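Local atomic coordinates of Sqt1 (PDB entry 4ZOY), a protein that probably acts as a dedicated WD40-repeat chaperone in ribosome biogenesis, capturing a nascent ribosomal protein during its translation. Residues 20-25 with 95-100; 28-33 with 47-52; 213-218 with 236-241; 244-249 with 274-279. All coordinates share one frame; numbering follows the deposited sequence. Where two conformers were deposited one is given.

Contact 1. Residues 20-25 with 95-100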
loop_
_atom_site.group_PDB
_atom_site.type_symbol
_atom_site.label_atom_id
_atom_site.label_comp_id
_atom_site.label_asym_id
_atom_site.label_seq_id
_atom_site.Cartn_x
_atom_site.Cartn_y
_atom_site.Cartn_z
ATOM N N ALA A 20 0.119 -9.652 -4.354
ATOM C CA ALA A 20 1.102 -8.608 -4.084
ATOM C C ALA A 20 1.814 -8.134 -5.327
ATOM O O ALA A 20 2.014 -8.905 -6.287
ATOM C CB ALA A 20 2.120 -9.114 -3.067
ATOM N N ILE A 21 2.214 -6.863 -5.316
ATOM C CA ILE A 21 2.964 -6.295 -6.419
ATOM C C ILE A 21 3.871 -5.186 -5.901
ATOM O O ILE A 21 3.496 -4.434 -4.993
ATOM C CB ILE A 21 2.021 -5.773 -7.528
ATOM C CG1 ILE A 21 2.800 -5.163 -8.695
ATOM C CG2 ILE A 21 0.981 -4.790 -6.963
ATOM C CD1 ILE A 21 1.941 -4.942 -9.964
ATOM N N ALA A 22 5.076 -5.120 -6.457
ATOM C CA ALA A 22 6.011 -4.056 -6.127
ATOM C C ALA A 22 6.672 -3.551 -7.393
ATOM O O ALA A 22 6.809 -4.291 -8.372
ATOM C CB ALA A 22 7.045 -4.541 -5.138
ATOM N N GLN A 23 7.076 -2.287 -7.369
ATOM C CA GLN A 23 7.653 -1.622 -8.520
ATOM C C GLN A 23 8.991 -1.029 -8.125
ATOM O O GLN A 23 9.134 -0.490 -7.028
ATOM C CB GLN A 23 6.705 -0.537 -9.026
ATOM C CG GLN A 23 7.148 0.159 -10.297
ATOM C CD GLN A 23 6.035 1.003 -10.858
ATOM O OE1 GLN A 23 5.307 1.652 -10.111
ATOM N NE2 GLN A 23 5.851 0.950 -12.173
ATOM N N HIS A 24 9.983 -1.157 -8.993
ATOM C CA HIS A 24 11.299 -0.594 -8.716
ATOM C C HIS A 24 11.208 0.936 -8.670
ATOM O O HIS A 24 10.575 1.543 -9.529
ATOM C CB HIS A 24 12.292 -1.055 -9.783
ATOM C CG HIS A 24 13.726 -0.820 -9.427
ATOM N ND1 HIS A 24 14.294 0.435 -9.407
ATOM C CD2 HIS A 24 14.713 -1.686 -9.098
ATOM C CE1 HIS A 24 15.566 0.334 -9.065
ATOM N NE2 HIS A 24 15.849 -0.942 -8.883
ATOM N N PRO A 25 11.821 1.568 -7.653
ATOM C CA PRO A 25 11.620 3.020 -7.503
ATOM C C PRO A 25 12.310 3.870 -8.569
ATOM O O PRO A 25 11.913 5.019 -8.758
ATOM C CB PRO A 25 12.216 3.316 -6.118
ATOM C CG PRO A 25 13.183 2.226 -5.874
ATOM C CD PRO A 25 12.554 0.999 -6.513
ATOM N N LEU A 95 5.288 -7.750 -1.186
ATOM C CA LEU A 95 6.510 -7.526 -1.959
ATOM C C LEU A 95 6.935 -6.091 -1.843
ATOM O O LEU A 95 6.091 -5.192 -1.852
ATOM C CB LEU A 95 6.309 -7.832 -3.440
ATOM C CG LEU A 95 6.186 -9.300 -3.812
ATOM C CD1 LEU A 95 5.541 -9.379 -5.192
ATOM C CD2 LEU A 95 7.556 -9.962 -3.812
ATOM N N THR A 96 8.239 -5.857 -1.772
ATOM C CA THR A 96 8.711 -4.497 -1.911
ATOM C C THR A 96 10.132 -4.439 -2.465
ATOM O O THR A 96 10.963 -5.304 -2.184
ATOM C CB THR A 96 8.632 -3.742 -0.569
ATOM O OG1 THR A 96 8.818 -2.335 -0.794
ATOM C CG2 THR A 96 9.667 -4.247 0.378
ATOM N N PHE A 97 10.370 -3.444 -3.309
ATOM C CA PHE A 97 11.721 -3.004 -3.615
ATOM C C PHE A 97 12.090 -1.984 -2.557
ATOM O O PHE A 97 11.258 -1.163 -2.177
ATOM C CB PHE A 97 11.821 -2.378 -5.009
ATOM C CG PHE A 97 11.737 -3.372 -6.133
ATOM C CD1 PHE A 97 12.871 -4.032 -6.578
ATOM C CD2 PHE A 97 10.529 -3.629 -6.761
ATOM C CE1 PHE A 97 12.798 -4.948 -7.624
ATOM C CE2 PHE A 97 10.449 -4.549 -7.809
ATOM C CZ PHE A 97 11.585 -5.201 -8.236
ATOM N N THR A 98 13.327 -2.002 -2.080
ATOM C CA THR A 98 13.697 -1.035 -1.058
ATOM C C THR A 98 13.909 0.366 -1.621
ATOM O O THR A 98 14.163 0.552 -2.810
ATOM C CB THR A 98 14.965 -1.471 -0.302
ATOM O OG1 THR A 98 16.015 -1.770 -1.237
ATOM C CG2 THR A 98 14.669 -2.693 0.555
ATOM N N LEU A 99 13.758 1.353 -0.743
ATOM C CA LEU A 99 14.098 2.742 -1.032
ATOM C C LEU A 99 15.524 2.984 -0.547
ATOM O O LEU A 99 15.968 2.330 0.400
ATOM C CB LEU A 99 13.110 3.687 -0.345
ATOM C CG LEU A 99 11.670 3.621 -0.854
ATOM C CD1 LEU A 99 10.758 4.434 0.049
ATOM C CD2 LEU A 99 11.584 4.119 -2.304
ATOM N N PRO A 100 16.249 3.915 -1.182
ATOM C CA PRO A 100 15.804 4.807 -2.257
ATOM C C PRO A 100 15.952 4.286 -3.681
ATOM O O PRO A 100 15.362 4.890 -4.577
ATOM C CB PRO A 100 16.715 6.027 -2.070
ATOM C CG PRO A 100 17.985 5.434 -1.580
ATOM C CD PRO A 100 17.559 4.328 -0.646
HETATM O O HOH W 1 4.523 -2.513 -3.391
HETATM O O HOH W 2 8.391 -1.365 -3.769
#
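Phe-97 and Leu-95 reach across to Ala-22, His-24 and Pro-25 where the innermost strands of two successive blades of this eight-bladed beta-propeller, 18-23 and 92-97, run side by side. The two short strand segments point the same way, within 5°, yet exchange no hydrogen bond directly; side chains and waters make the seam. Phe-97 has the largest area buried. Its CG stands anti to its own carbonyl carbon, beside the backbone N (chi1 -73°). CD2 of the ring lies 3.3 Å from Gln-23 C. CA and CB of His-24 lie over one face of that ring: CB sits 4.2 Å from the Phe-97 centroid, almost on the ring normal, as a CH-pi contact. At the ring's edge, CE2 meets Ala-22 O at 3.7 Å. The imidazole of His-24 meets the phenyl ring obliquely, and its ND1 is bonded to the backbone N atoms of Leu-26 and Tyr-27. An alanine in place of Phe-97 would probably open a gap between the blades and leave the CB of His-24 without the ring face it rests on. Leu-95 continues the apolar seam, its CB 3.8 Å from Ala-22 CB and its CD1 against Ala-20. Pro-25 closes the other end, with CD on Phe-97 CB, CG near Thr-98 O, and CB 3.9 Å from Leu-99 CD2. Waters bridge the backbones: one donates to Ile-21 O at 2.7 Å and weakly to Leu-95 O, while another accepts from Phe-97 N at 2.9 Å and donates weakly to Gln-23 O.

Contact 2. Residues 28-33 with 47-52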
loop_
_atom_site.group_PDB
_atom_site.type_symbol
_atom_site.label_atom_id
_atom_site.label_comp_id
_atom_site.label_asym_id
_atom_site.label_seq_id
_atom_site.Cartn_x
_atom_site.Cartn_y
_atom_site.Cartn_z
ATOM N N PRO A 28 10.500 1.995 -13.539
ATOM C CA PRO A 28 9.086 1.616 -13.405
ATOM C C PRO A 28 8.737 0.372 -14.222
ATOM O O PRO A 28 7.723 -0.276 -13.959
ATOM C CB PRO A 28 8.332 2.841 -13.938
ATOM C CG PRO A 28 9.336 3.946 -13.992
ATOM C CD PRO A 28 10.668 3.318 -14.165
ATOM N N ASN A 29 9.572 0.032 -15.196
ATOM C CA ASN A 29 9.333 -1.159 -16.002
ATOM C C ASN A 29 9.624 -2.460 -15.253
ATOM O O ASN A 29 9.224 -3.537 -15.683
ATOM C CB ASN A 29 10.173 -1.106 -17.279
ATOM C CG ASN A 29 11.655 -1.006 -16.990
ATOM O OD1 ASN A 29 12.106 -0.064 -16.336
ATOM N ND2 ASN A 29 12.420 -1.991 -17.455
ATOM N N ILE A 30 10.334 -2.367 -14.135
ATOM C CA ILE A 30 10.670 -3.549 -13.365
ATOM C C ILE A 30 9.652 -3.721 -12.251
ATOM O O ILE A 30 9.574 -2.908 -11.331
ATOM C CB ILE A 30 12.091 -3.465 -12.788
ATOM C CG1 ILE A 30 13.103 -3.305 -13.927
ATOM C CG2 ILE A 30 12.405 -4.695 -11.943
ATOM C CD1 ILE A 30 14.537 -3.265 -13.465
ATOM N N VAL A 31 8.857 -4.779 -12.363
ATOM C CA VAL A 31 7.746 -5.032 -11.461
ATOM C C VAL A 31 7.776 -6.478 -10.983
ATOM O O VAL A 31 7.996 -7.389 -11.779
ATOM C CB VAL A 31 6.403 -4.738 -12.154
ATOM C CG1 VAL A 31 5.245 -5.122 -11.273
ATOM C CG2 VAL A 31 6.316 -3.268 -12.545
ATOM N N ALA A 32 7.574 -6.679 -9.683
ATOM C CA ALA A 32 7.481 -8.007 -9.093
ATOM C C ALA A 32 6.045 -8.312 -8.686
ATOM O O ALA A 32 5.345 -7.448 -8.161
ATOM C CB ALA A 32 8.407 -8.124 -7.891
ATOM N N THR A 33 5.608 -9.548 -8.923
ATOM C CA THR A 33 4.260 -9.965 -8.564
ATOM C C THR A 33 4.330 -11.249 -7.757
ATOM O O THR A 33 5.245 -12.037 -7.923
ATOM C CB THR A 33 3.366 -10.154 -9.816
ATOM O OG1 THR A 33 3.952 -11.131 -10.684
ATOM C CG2 THR A 33 3.238 -8.841 -10.570
ATOM N N GLY A 47 6.429 -16.100 -6.870
ATOM C CA GLY A 47 6.572 -14.741 -7.333
ATOM C C GLY A 47 7.322 -14.688 -8.644
ATOM O O GLY A 47 8.019 -15.637 -9.023
ATOM N N TYR A 48 7.185 -13.569 -9.337
ATOM C CA TYR A 48 7.880 -13.336 -10.587
ATOM C C TYR A 48 8.366 -11.903 -10.662
ATOM O O TYR A 48 7.771 -11.006 -10.056
ATOM C CB TYR A 48 6.970 -13.628 -11.780
ATOM C CG TYR A 48 6.591 -15.077 -11.939
ATOM C CD1 TYR A 48 7.449 -15.967 -12.579
ATOM C CD2 TYR A 48 5.378 -15.553 -11.464
ATOM C CE1 TYR A 48 7.103 -17.302 -12.732
ATOM C CE2 TYR A 48 5.018 -16.889 -11.614
ATOM C CZ TYR A 48 5.890 -17.752 -12.250
ATOM O OH TYR A 48 5.545 -19.077 -12.405
ATOM N N VAL A 49 9.446 -11.678 -11.399
ATOM C CA VAL A 49 9.818 -10.325 -11.761
ATOM C C VAL A 49 9.596 -10.158 -13.252
ATOM O O VAL A 49 9.998 -11.012 -14.048
ATOM C CB VAL A 49 11.274 -9.992 -11.404
ATOM C CG1 VAL A 49 11.576 -8.541 -11.768
ATOM C CG2 VAL A 49 11.517 -10.244 -9.923
ATOM N N LEU A 50 8.945 -9.064 -13.623
ATOM C CA LEU A 50 8.602 -8.794 -15.009
ATOM C C LEU A 50 9.290 -7.536 -15.492
ATOM O O LEU A 50 9.601 -6.650 -14.693
ATOM C CB LEU A 50 7.093 -8.641 -15.170
ATOM C CG LEU A 50 6.225 -9.738 -14.562
ATOM C CD1 LEU A 50 4.768 -9.347 -14.583
ATOM C CD2 LEU A 50 6.420 -11.048 -15.316
ATOM N N ASP A 51 9.528 -7.469 -16.802
ATOM C CA ASP A 51 10.000 -6.263 -17.467
ATOM C C ASP A 51 8.912 -5.788 -18.422
ATOM O O ASP A 51 8.736 -6.344 -19.509
ATOM C CB ASP A 51 11.309 -6.528 -18.221
ATOM C CG ASP A 51 11.935 -5.260 -18.772
ATOM O OD1 ASP A 51 11.228 -4.239 -18.896
ATOM O OD2 ASP A 51 13.141 -5.287 -19.090
ATOM N N ILE A 52 8.194 -4.751 -18.009
ATOM C CA ILE A 52 6.988 -4.292 -18.690
ATOM C C ILE A 52 7.336 -3.469 -19.951
ATOM O O ILE A 52 6.479 -3.195 -20.793
ATOM C CB ILE A 52 6.090 -3.495 -17.674
ATOM C CG1 ILE A 52 5.109 -4.442 -16.973
ATOM C CG2 ILE A 52 5.283 -2.379 -18.319
ATOM C CD1 ILE A 52 5.742 -5.537 -16.182
#
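In the beta hairpin of strands 30-36 and 45-51, the middle pair of a four-stranded propeller blade, Val-31 faces Leu-50 and Thr-33 faces Tyr-48 as antiparallel hydrogen-bonded pairs. Each pair is closed by two backbone bonds; the shortest of the four joins Leu-50 N to Val-31 O at 2.7 Å. Between and beyond them lie the non-hydrogen-bonded pairs Ala-32 with Val-49 and Ile-30 with Asp-51. Past the strand end, Ile-52 N donates to Asn-29 O at 2.8 Å, in the carbonyl plane and on a lone pair. The side chains of Asn-29 and Asp-51 lie alongside one another here, and ND2 gives a nearly straight bond (176°) to OD1 of Asp-51 at 2.9 Å. That oxygen lies in the amide plane of Asn-29, but the donor approaches from above the carboxylate plane, and Ser-53 OG is a second partner of OD1. On the same face Ile-30 CG2 packs against Val-49 CG1 at 3.9 Å, and Ile-30 and Ala-32 also meet strand 92-97 of the next blade. Val-31, Thr-33, Tyr-48 and Leu-50 occupy the other face; there Thr-33 OG1 is bonded to His-14 NE2, and Thr-33 and Leu-50 touch Val-478 of the neighbouring blade, which holds the chain's last strand. A twisted antiparallel hairpin with a largely apolar surface toward each neighbouring blade is the build of a beta-propeller blade.

Contact 3. Residues 213-218 with 236-241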
loop_
_atom_site.group_PDB
_atom_site.type_symbol
_atom_site.label_atom_id
_atom_site.label_comp_id
_atom_site.label_asym_id
_atom_site.label_seq_id
_atom_site.Cartn_x
_atom_site.Cartn_y
_atom_site.Cartn_z
ATOM N N SER A 213 -6.416 -1.028 17.971
ATOM C CA SER A 213 -5.347 -0.128 18.414
ATOM C C SER A 213 -4.536 0.494 17.269
ATOM O O SER A 213 -4.413 -0.068 16.168
ATOM C CB SER A 213 -4.397 -0.841 19.384
ATOM O OG SER A 213 -3.767 -1.970 18.805
ATOM N N LEU A 214 -4.015 1.682 17.562
ATOM C CA LEU A 214 -3.070 2.417 16.728
ATOM C C LEU A 214 -1.818 2.678 17.542
ATOM O O LEU A 214 -1.914 3.201 18.643
ATOM C CB LEU A 214 -3.657 3.755 16.268
ATOM C CG LEU A 214 -2.705 4.865 15.811
ATOM C CD1 LEU A 214 -2.096 4.540 14.437
ATOM C CD2 LEU A 214 -3.393 6.222 15.747
ATOM N N HIS A 215 -0.655 2.319 17.012
ATOM C CA HIS A 215 0.613 2.676 17.634
ATOM C C HIS A 215 1.491 3.348 16.603
ATOM O O HIS A 215 1.563 2.905 15.451
ATOM C CB HIS A 215 1.309 1.461 18.236
ATOM C CG HIS A 215 0.523 0.828 19.335
ATOM N ND1 HIS A 215 0.410 1.405 20.584
ATOM C CD2 HIS A 215 -0.227 -0.297 19.366
ATOM C CE1 HIS A 215 -0.360 0.648 21.341
ATOM N NE2 HIS A 215 -0.764 -0.388 20.628
ATOM N N VAL A 216 2.151 4.427 17.007
ATOM C CA VAL A 216 3.042 5.134 16.113
ATOM C C VAL A 216 4.442 5.094 16.719
ATOM O O VAL A 216 4.720 5.775 17.705
ATOM C CB VAL A 216 2.583 6.581 15.879
ATOM C CG1 VAL A 216 3.496 7.249 14.871
ATOM C CG2 VAL A 216 1.127 6.604 15.372
ATOM N N TYR A 217 5.310 4.278 16.119
ATOM C CA TYR A 217 6.603 3.953 16.723
ATOM C C TYR A 217 7.679 4.955 16.401
ATOM O O TYR A 217 7.818 5.408 15.265
ATOM C CB TYR A 217 7.080 2.566 16.280
ATOM C CG TYR A 217 6.007 1.513 16.349
ATOM C CD1 TYR A 217 5.633 0.934 17.557
ATOM C CD2 TYR A 217 5.361 1.108 15.193
ATOM C CE1 TYR A 217 4.630 -0.027 17.602
ATOM C CE2 TYR A 217 4.369 0.160 15.227
ATOM C CZ TYR A 217 4.006 -0.406 16.429
ATOM O OH TYR A 217 3.007 -1.345 16.438
ATOM N N ASP A 218 8.457 5.280 17.429
ATOM C CA ASP A 218 9.661 6.098 17.310
ATOM C C ASP A 218 10.836 5.240 16.843
ATOM O O ASP A 218 11.700 4.867 17.644
ATOM C CB ASP A 218 9.975 6.746 18.662
ATOM C CG ASP A 218 11.205 7.633 18.629
ATOM O OD1 ASP A 218 11.459 8.285 17.602
ATOM O OD2 ASP A 218 11.903 7.688 19.668
ATOM N N VAL A 236 5.075 7.402 19.952
ATOM C CA VAL A 236 4.715 8.810 20.159
ATOM C C VAL A 236 3.207 8.991 20.313
ATOM O O VAL A 236 2.749 10.019 20.825
ATOM C CB VAL A 236 5.178 9.725 19.015
ATOM C CG1 VAL A 236 6.689 9.684 18.883
ATOM C CG2 VAL A 236 4.505 9.345 17.698
ATOM N N VAL A 237 2.461 7.999 19.836
ATOM C CA VAL A 237 1.007 7.896 19.988
ATOM C C VAL A 237 0.654 6.436 20.218
ATOM O O VAL A 237 1.140 5.557 19.501
ATOM C CB VAL A 237 0.234 8.398 18.737
ATOM C CG1 VAL A 237 -1.257 8.034 18.833
ATOM C CG2 VAL A 237 0.408 9.879 18.545
ATOM N N SER A 238 -0.170 6.173 21.226
ATOM C CA SER A 238 -0.738 4.854 21.456
ATOM C C SER A 238 -2.200 5.036 21.838
ATOM O O SER A 238 -2.505 5.648 22.867
ATOM C CB SER A 238 0.015 4.097 22.559
ATOM O OG SER A 238 1.258 3.593 22.093
ATOM N N LEU A 239 -3.101 4.529 21.003
ATOM C CA LEU A 239 -4.535 4.616 21.261
ATOM C C LEU A 239 -5.156 3.238 21.119
ATOM O O LEU A 239 -4.833 2.487 20.190
ATOM C CB LEU A 239 -5.198 5.611 20.310
ATOM C CG LEU A 239 -4.800 7.069 20.543
ATOM C CD1 LEU A 239 -5.193 7.921 19.355
ATOM C CD2 LEU A 239 -5.464 7.589 21.819
ATOM N N THR A 240 -6.039 2.893 22.050
ATOM C CA THR A 240 -6.620 1.563 22.069
ATOM C C THR A 240 -8.123 1.599 22.260
ATOM O O THR A 240 -8.736 2.671 22.284
ATOM C CB THR A 240 -6.028 0.686 23.190
ATOM O OG1 THR A 240 -6.500 1.162 24.458
ATOM C CG2 THR A 240 -4.502 0.705 23.167
ATOM N N ASN A 241 -8.705 0.413 22.422
ATOM C CA ASN A 241 -10.151 0.252 22.552
ATOM C C ASN A 241 -10.740 0.914 23.799
ATOM O O ASN A 241 -11.939 1.194 23.844
ATOM C CB ASN A 241 -10.518 -1.240 22.539
ATOM C CG ASN A 241 -9.764 -2.046 23.588
ATOM O OD1 ASN A 241 -8.802 -1.571 24.190
ATOM N ND2 ASN A 241 -10.197 -3.283 23.801
#
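Leu-214 and Val-216 pack against Leu-239, Val-237 and Val-236 on the close-fitting face of this antiparallel strand pair, part of a beta-propeller blade. Leu-214 and Leu-239 exchange two backbone hydrogen bonds, the one from Leu-214 N to Leu-239 O measuring 2.9 Å. Leu-214 CD2 lies 4.2 Å from Val-237 CG1 and farther, 4.4 Å, from Leu-239 CD1, while Val-216 has CG1 3.7 Å from Val-236 CG2 and CG2 3.9 Å from Val-237 CB. The opposite face is polar at its centre. His-215 places CG anti to its carbonyl carbon (chi1 -63°), and ND1, at the ring's edge, meets Ser-238 OG in the ring plane at 2.8 Å; either atom could be the donor. Ser-238 OG is also bonded to Thr-235 OG1 and Asn-232 ND2, so the hydroxyl has three hydrogen-bond partners. A leucine in place of His-215 would probably leave Ser-238 OG without its imidazole partner. Toward Thr-240 the side chains meet only lightly, Ser-213 CB and Thr-240 CG2 being 4.1 Å apart, although Ser-213 CA still makes a CA-H...O contact with Leu-239 O; the chain runs on to the exposed Asn-241. Strand 235-239 is the outermost of its blade and 214-218 the next one in. Their apolar face, Leu-214, Val-237 and Leu-239, lies against Val-276 of strand 273-277 in the following blade, and Leu-214 also touches Val-264 and Val-266 of strand 263-268.

Contact 4. Residues 244-249 with 274-279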
loop_
_atom_site.group_PDB
_atom_site.type_symbol
_atom_site.label_atom_id
_atom_site.label_comp_id
_atom_site.label_asym_id
_atom_site.label_seq_id
_atom_site.Cartn_x
_atom_site.Cartn_y
_atom_site.Cartn_z
ATOM N N GLN A 244 -12.475 5.794 24.335
ATOM C CA GLN A 244 -13.826 5.785 23.776
ATOM C C GLN A 244 -14.000 6.669 22.543
ATOM O O GLN A 244 -14.799 6.373 21.659
ATOM C CB GLN A 244 -14.833 6.225 24.844
ATOM C CG GLN A 244 -15.145 5.160 25.886
ATOM C CD GLN A 244 -15.894 5.713 27.083
ATOM O OE1 GLN A 244 -15.797 6.900 27.396
ATOM N NE2 GLN A 244 -16.646 4.853 27.761
ATOM N N ARG A 245 -13.250 7.760 22.493
ATOM C CA ARG A 245 -13.359 8.705 21.391
ATOM C C ARG A 245 -12.605 8.163 20.165
ATOM O O ARG A 245 -12.780 8.647 19.043
ATOM C CB ARG A 245 -12.839 10.082 21.837
ATOM C CG ARG A 245 -12.628 11.090 20.744
ATOM C CD ARG A 245 -13.905 11.230 19.942
ATOM N NE ARG A 245 -13.716 12.104 18.797
ATOM C CZ ARG A 245 -14.675 12.428 17.940
ATOM N NH1 ARG A 245 -15.890 11.912 18.084
ATOM N NH2 ARG A 245 -14.417 13.252 16.923
ATOM N N PHE A 246 -11.816 7.114 20.379
ATOM C CA PHE A 246 -11.001 6.554 19.308
ATOM C C PHE A 246 -11.520 5.216 18.807
ATOM O O PHE A 246 -11.370 4.886 17.630
ATOM C CB PHE A 246 -9.556 6.377 19.779
ATOM C CG PHE A 246 -8.658 5.792 18.728
ATOM C CD1 PHE A 246 -8.276 6.568 17.643
ATOM C CD2 PHE A 246 -8.218 4.475 18.804
ATOM C CE1 PHE A 246 -7.471 6.063 16.651
ATOM C CE2 PHE A 246 -7.391 3.955 17.797
ATOM C CZ PHE A 246 -7.029 4.758 16.722
ATOM N N ALA A 247 -12.118 4.444 19.711
ATOM C CA ALA A 247 -12.472 3.055 19.447
ATOM C C ALA A 247 -13.364 2.873 18.223
ATOM O O ALA A 247 -14.431 3.471 18.118
ATOM C CB ALA A 247 -13.151 2.459 20.674
ATOM N N VAL A 248 -12.914 2.033 17.300
ATOM C CA VAL A 248 -13.712 1.675 16.137
ATOM C C VAL A 248 -14.109 0.215 16.259
ATOM O O VAL A 248 -13.304 -0.674 16.013
ATOM C CB VAL A 248 -12.945 1.910 14.815
ATOM C CG1 VAL A 248 -13.740 1.379 13.633
ATOM C CG2 VAL A 248 -12.671 3.383 14.626
ATOM N N GLU A 249 -15.352 -0.035 16.664
ATOM C CA GLU A 249 -15.792 -1.406 16.889
ATOM C C GLU A 249 -15.720 -2.231 15.607
ATOM O O GLU A 249 -16.282 -1.846 14.576
ATOM C CB GLU A 249 -17.220 -1.429 17.453
ATOM C CG GLU A 249 -17.700 -2.827 17.805
ATOM C CD GLU A 249 -18.989 -2.825 18.610
ATOM O OE1 GLU A 249 -19.795 -1.883 18.450
ATOM O OE2 GLU A 249 -19.189 -3.765 19.411
ATOM N N LYS A 274 -10.625 7.872 11.757
ATOM C CA LYS A 274 -10.183 8.766 12.827
ATOM C C LYS A 274 -8.931 9.506 12.385
ATOM O O LYS A 274 -8.032 8.899 11.799
ATOM C CB LYS A 274 -9.895 7.996 14.118
ATOM C CG LYS A 274 -11.055 7.182 14.667
ATOM C CD LYS A 274 -12.074 8.090 15.326
ATOM C CE LYS A 274 -13.284 7.309 15.811
ATOM N NZ LYS A 274 -14.218 8.211 16.571
ATOM N N ILE A 275 -8.879 10.807 12.665
ATOM C CA ILE A 275 -7.710 11.643 12.384
ATOM C C ILE A 275 -7.019 11.963 13.708
ATOM O O ILE A 275 -7.649 12.512 14.611
ATOM C CB ILE A 275 -8.088 12.960 11.673
ATOM C CG1 ILE A 275 -8.985 12.677 10.463
ATOM C CG2 ILE A 275 -6.829 13.722 11.256
ATOM C CD1 ILE A 275 -8.366 11.747 9.411
ATOM N N VAL A 276 -5.735 11.616 13.817
ATOM C CA VAL A 276 -4.987 11.761 15.067
ATOM C C VAL A 276 -3.738 12.596 14.832
ATOM O O VAL A 276 -3.045 12.425 13.831
ATOM C CB VAL A 276 -4.591 10.388 15.647
ATOM C CG1 VAL A 276 -3.777 10.548 16.924
ATOM C CG2 VAL A 276 -5.830 9.550 15.926
ATOM N N GLY A 277 -3.449 13.516 15.749
ATOM C CA GLY A 277 -2.262 14.341 15.612
ATOM C C GLY A 277 -0.961 13.608 15.923
ATOM O O GLY A 277 -0.914 12.726 16.787
ATOM N N LEU A 278 0.085 13.993 15.202
ATOM C CA LEU A 278 1.435 13.466 15.416
ATOM C C LEU A 278 2.369 14.591 15.814
ATOM O O LEU A 278 2.153 15.735 15.422
ATOM C CB LEU A 278 1.969 12.811 14.148
ATOM C CG LEU A 278 1.200 11.614 13.601
ATOM C CD1 LEU A 278 1.873 11.200 12.293
ATOM C CD2 LEU A 278 1.157 10.476 14.611
ATOM N N PRO A 279 3.431 14.268 16.563
ATOM C CA PRO A 279 4.455 15.292 16.798
ATOM C C PRO A 279 5.302 15.506 15.548
ATOM O O PRO A 279 5.523 14.566 14.791
ATOM C CB PRO A 279 5.285 14.689 17.930
ATOM C CG PRO A 279 5.231 13.213 17.647
ATOM C CD PRO A 279 3.803 12.972 17.158
#
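Lys-274 and Val-276, two residues apart on one face of strand 273-277, meet Arg-245, Phe-246 and Val-248 of the loop between strands 235-239 and 252-257 in the propeller. Lys-274 comes first along the strand and has by far the most surface buried. Its CB lies 4.0 Å from Phe-246 CE1, and its CG is 4.1 Å from Val-248 CG2, the lysine and valine side chains running antiparallel alongside each other. A bend at chi2 (-75°) then turns CD toward the loop backbone, where CE comes 3.6 Å from Phe-246 O. At the tip NZ donates to Arg-245 O at 2.9 Å, from well above the carbonyl plane (37° out of it). Ser-323 OG is a second hydrogen-bond partner of NZ, and together the two oxygens would be expected to stabilise the charge of this largely enclosed lysine. NZ lies over one face of the Arg-245 guanidinium, offset toward its rim, with NH1 only 4.3 Å from NZ; two like charges so near would probably repel. The arginine also touches a crystal neighbour, so its position may partly reflect the lattice. Ile-275 turns to the other side of the sheet, onto Ala-265 and Ala-322. Val-276 faces the loop again, its CG2 3.9 Å from CE1 of Phe-246, whose side chain crosses it at about a right angle. That ring also touches Leu-214 and Leu-239, and so plugs in between blades. While packing on the next blade, this loop makes the outermost-to-innermost strand connection that is standard between blades of a WD40 beta-propeller.

How the contacts relate
Two pairs of contacts lie far apart on the propeller ring. Contacts 1 and 2 have centres 10 Å apart and share a sheet: Ala-32 N lies 2.8 Å from Ala-22 O, a probable hydrogen bond that joins strand 30-36 to strand 18-23, and contact 2 is nested in the chain loop that contact 1 closes. Contacts 3 and 4, centres 9 Å apart, meet through Phe-246, whose CZ is 3.5 Å from Leu-214 CB. Contact 1 lies nearest the middle, about 11 Å from the chain centre, against about 20 Å for contact 3. Contacts 2 and 4, on opposite sides of that centre, have centres about 37 Å apart.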